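Uncharacterized protein (Parabacteroides merdae, PDB 4R7F) is of unknown function but carries a type 9 secretion system plug protein domain and is built largely of immunoglobulin-like beta-sandwich domains. Local coordinates at residues Q371-Y377 and G392-N398. Residues are numbered along the deposited sequence; the frame is centred on the assembly and turned at random.
Sequences QNEYSIY and GVTTVRN. With MG (magnesium ion), chain G.
Residues 373-377 and 392-397 run antiparallel at 161°, their axes 4.5 Å apart. Tyr374 and Val396 form a hydrogen-bonded pair (Tyr374 N to Val396 O 3.0 Å, Val396 N to Tyr374 O 2.9 Å), as do Ile376 and Thr394 (Ile376 N to Thr394 O 2.8 Å, Thr394 N to Ile376 O 3.0 Å). On their face, Val396 CG1 fills the hollow between Tyr374 CB (4.2 Å) and Ile376 CD1 (4.4 Å); Tyr374 and Ile376 pack on strands 143-149 and 160-168, Thr394 and Val396 on 143-149. Ser375-Thr395 and Tyr377-Val393, non-hydrogen-bonded pairs, share the other face: Val393 CG2 overlies the Tyr377 ring, 3.8 Å from its centroid (CH-pi), and Ser375 OG hydrogen-bonds Thr395 OG1 (2.8 Å). Glu373 OE1, also paired with Arg273, salt-bridges Arg397 NH1 (3.4 Å). Asn398 OD1 accepts a hydrogen bond from Asn372 N (3.1 Å), while ND2 bonds Thr370 O; Gln371 O binds magnesium (2.2 Å) with Glu223, Asp269 and Asp271. Strand 181-187 flanks 373-380, leaving 389-397 outermost, consistent with one sheet of an immunoglobulin-like beta-sandwich.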
loop_
_atom_site.group_PDB
_atom_site.type_symbol
_atom_site.label_atom_id
_atom_site.label_comp_id
_atom_site.label_asym_id
_atom_site.label_seq_id
_atom_site.Cartn_x
_atom_site.Cartn_y
_atom_site.Cartn_z
ATOM N N GLN A 371 -11.323 1.149 -0.190
ATOM C CA GLN A 371 -10.032 0.671 0.308
ATOM C C GLN A 371 -10.174 0.323 1.791
ATOM O O GLN A 371 -10.420 1.205 2.641
ATOM C CB GLN A 371 -8.935 1.735 0.076
ATOM C CG GLN A 371 -7.544 1.352 0.625
ATOM C CD GLN A 371 -7.262 1.664 2.130
ATOM O OE1 GLN A 371 -7.617 2.741 2.673
ATOM N NE2 GLN A 371 -6.559 0.720 2.790
ATOM N N ASN A 372 -10.047 -0.963 2.103
ATOM C CA ASN A 372 -10.072 -1.438 3.496
ATOM C C ASN A 372 -8.863 -2.290 3.729
ATOM O O ASN A 372 -8.210 -2.719 2.783
ATOM C CB ASN A 372 -11.319 -2.281 3.758
ATOM C CG ASN A 372 -12.577 -1.451 3.798
ATOM O OD1 ASN A 372 -12.679 -0.452 4.534
ATOM N ND2 ASN A 372 -13.528 -1.833 2.998
ATOM N N GLU A 373 -8.550 -2.537 4.987
ATOM C CA GLU A 373 -7.484 -3.476 5.308
ATOM C C GLU A 373 -8.043 -4.652 6.095
ATOM O O GLU A 373 -9.038 -4.509 6.784
ATOM C CB GLU A 373 -6.383 -2.797 6.103
ATOM C CG GLU A 373 -6.768 -2.391 7.512
ATOM C CD GLU A 373 -5.741 -1.469 8.112
ATOM O OE1 GLU A 373 -5.617 -0.324 7.623
ATOM O OE2 GLU A 373 -5.055 -1.892 9.044
ATOM N N TYR A 374 -7.387 -5.800 5.987
ATOM C CA TYR A 374 -7.807 -7.006 6.666
ATOM C C TYR A 374 -6.589 -7.658 7.245
ATOM O O TYR A 374 -5.648 -7.923 6.524
ATOM C CB TYR A 374 -8.453 -7.976 5.685
ATOM C CG TYR A 374 -9.674 -7.399 5.070
ATOM C CD1 TYR A 374 -9.597 -6.591 3.953
ATOM C CD2 TYR A 374 -10.909 -7.597 5.634
ATOM C CE1 TYR A 374 -10.739 -6.033 3.388
ATOM C CE2 TYR A 374 -12.055 -7.057 5.057
ATOM C CZ TYR A 374 -11.975 -6.263 3.954
ATOM O OH TYR A 374 -13.141 -5.667 3.438
ATOM N N SER A 375 -6.613 -7.913 8.539
ATOM C CA SER A 375 -5.503 -8.586 9.197
ATOM C C SER A 375 -5.918 -10.037 9.523
ATOM O O SER A 375 -6.971 -10.272 10.103
ATOM C CB SER A 375 -5.103 -7.837 10.460
ATOM O OG SER A 375 -4.869 -6.450 10.255
ATOM N N ILE A 376 -5.080 -10.981 9.128
ATOM C CA ILE A 376 -5.302 -12.416 9.254
ATOM C C ILE A 376 -4.282 -12.926 10.254
ATOM O O ILE A 376 -3.081 -12.791 10.045
ATOM C CB ILE A 376 -5.090 -13.103 7.920
ATOM C CG1 ILE A 376 -6.050 -12.498 6.893
ATOM C CG2 ILE A 376 -5.312 -14.614 8.024
ATOM C CD1 ILE A 376 -5.629 -12.778 5.480
ATOM N N TYR A 377 -4.784 -13.413 11.378
ATOM C CA TYR A 377 -3.984 -13.914 12.482
ATOM C C TYR A 377 -4.176 -15.414 12.529
ATOM O O TYR A 377 -5.312 -15.889 12.610
ATOM C CB TYR A 377 -4.501 -13.352 13.819
ATOM C CG TYR A 377 -4.225 -11.881 14.076
ATOM C CD1 TYR A 377 -4.909 -10.888 13.405
ATOM C CD2 TYR A 377 -3.289 -11.504 14.994
ATOM C CE1 TYR A 377 -4.651 -9.537 13.650
ATOM C CE2 TYR A 377 -3.034 -10.184 15.260
ATOM C CZ TYR A 377 -3.720 -9.200 14.589
ATOM O OH TYR A 377 -3.436 -7.889 14.877
ATOM N N GLY A 392 1.611 -16.911 12.472
ATOM C CA GLY A 392 1.578 -16.090 11.290
ATOM C C GLY A 392 0.564 -14.979 11.392
ATOM O O GLY A 392 -0.508 -15.131 12.018
ATOM N N VAL A 393 0.883 -13.862 10.751
ATOM C CA VAL A 393 -0.018 -12.749 10.712
ATOM C C VAL A 393 0.302 -11.943 9.491
ATOM O O VAL A 393 1.445 -11.856 9.101
ATOM C CB VAL A 393 0.083 -11.925 12.014
ATOM C CG1 VAL A 393 1.474 -11.368 12.194
ATOM C CG2 VAL A 393 -0.927 -10.795 12.006
ATOM N N THR A 394 -0.711 -11.379 8.850
ATOM C CA THR A 394 -0.499 -10.516 7.698
ATOM C C THR A 394 -1.664 -9.536 7.581
ATOM O O THR A 394 -2.751 -9.811 8.055
ATOM C CB THR A 394 -0.358 -11.315 6.394
ATOM O OG1 THR A 394 0.152 -10.456 5.385
ATOM C CG2 THR A 394 -1.692 -11.854 5.886
ATOM N N THR A 395 -1.419 -8.370 7.003
ATOM C CA THR A 395 -2.476 -7.403 6.755
ATOM C C THR A 395 -2.475 -7.137 5.237
ATOM O O THR A 395 -1.443 -6.851 4.681
ATOM C CB THR A 395 -2.273 -6.112 7.583
ATOM O OG1 THR A 395 -2.425 -6.391 8.988
ATOM C CG2 THR A 395 -3.293 -5.097 7.193
ATOM N N VAL A 396 -3.621 -7.279 4.582
ATOM C CA VAL A 396 -3.743 -7.105 3.139
ATOM C C VAL A 396 -4.737 -5.968 2.841
ATOM O O VAL A 396 -5.715 -5.799 3.548
ATOM C CB VAL A 396 -4.133 -8.450 2.470
ATOM C CG1 VAL A 396 -5.375 -9.064 3.103
ATOM C CG2 VAL A 396 -4.325 -8.292 0.978
ATOM N N ARG A 397 -4.433 -5.153 1.840
ATOM C CA ARG A 397 -5.318 -4.097 1.375
ATOM C C ARG A 397 -5.791 -4.397 -0.064
ATOM O O ARG A 397 -5.343 -5.392 -0.658
ATOM C CB ARG A 397 -4.573 -2.778 1.468
ATOM C CG ARG A 397 -4.537 -2.234 2.882
ATOM C CD ARG A 397 -3.358 -1.315 3.190
ATOM N NE ARG A 397 -2.323 -1.999 3.990
ATOM C CZ ARG A 397 -2.048 -1.780 5.281
ATOM N NH1 ARG A 397 -2.700 -0.855 5.977
ATOM N NH2 ARG A 397 -1.088 -2.484 5.883
ATOM N N ASN A 398 -6.689 -3.568 -0.618
ATOM C CA ASN A 398 -7.131 -3.666 -2.049
ATOM C C ASN A 398 -7.033 -2.386 -2.915
ATOM O O ASN A 398 -6.009 -1.700 -2.946
ATOM C CB ASN A 398 -8.570 -4.176 -2.121
ATOM C CG ASN A 398 -9.533 -3.297 -1.353
ATOM O OD1 ASN A 398 -9.216 -2.828 -0.270
ATOM N ND2 ASN A 398 -10.705 -3.062 -1.916
HETATM MG MG MG G . -10.388 3.064 3.731
HETATM O O HOH W 1 -12.528 2.327 4.490
#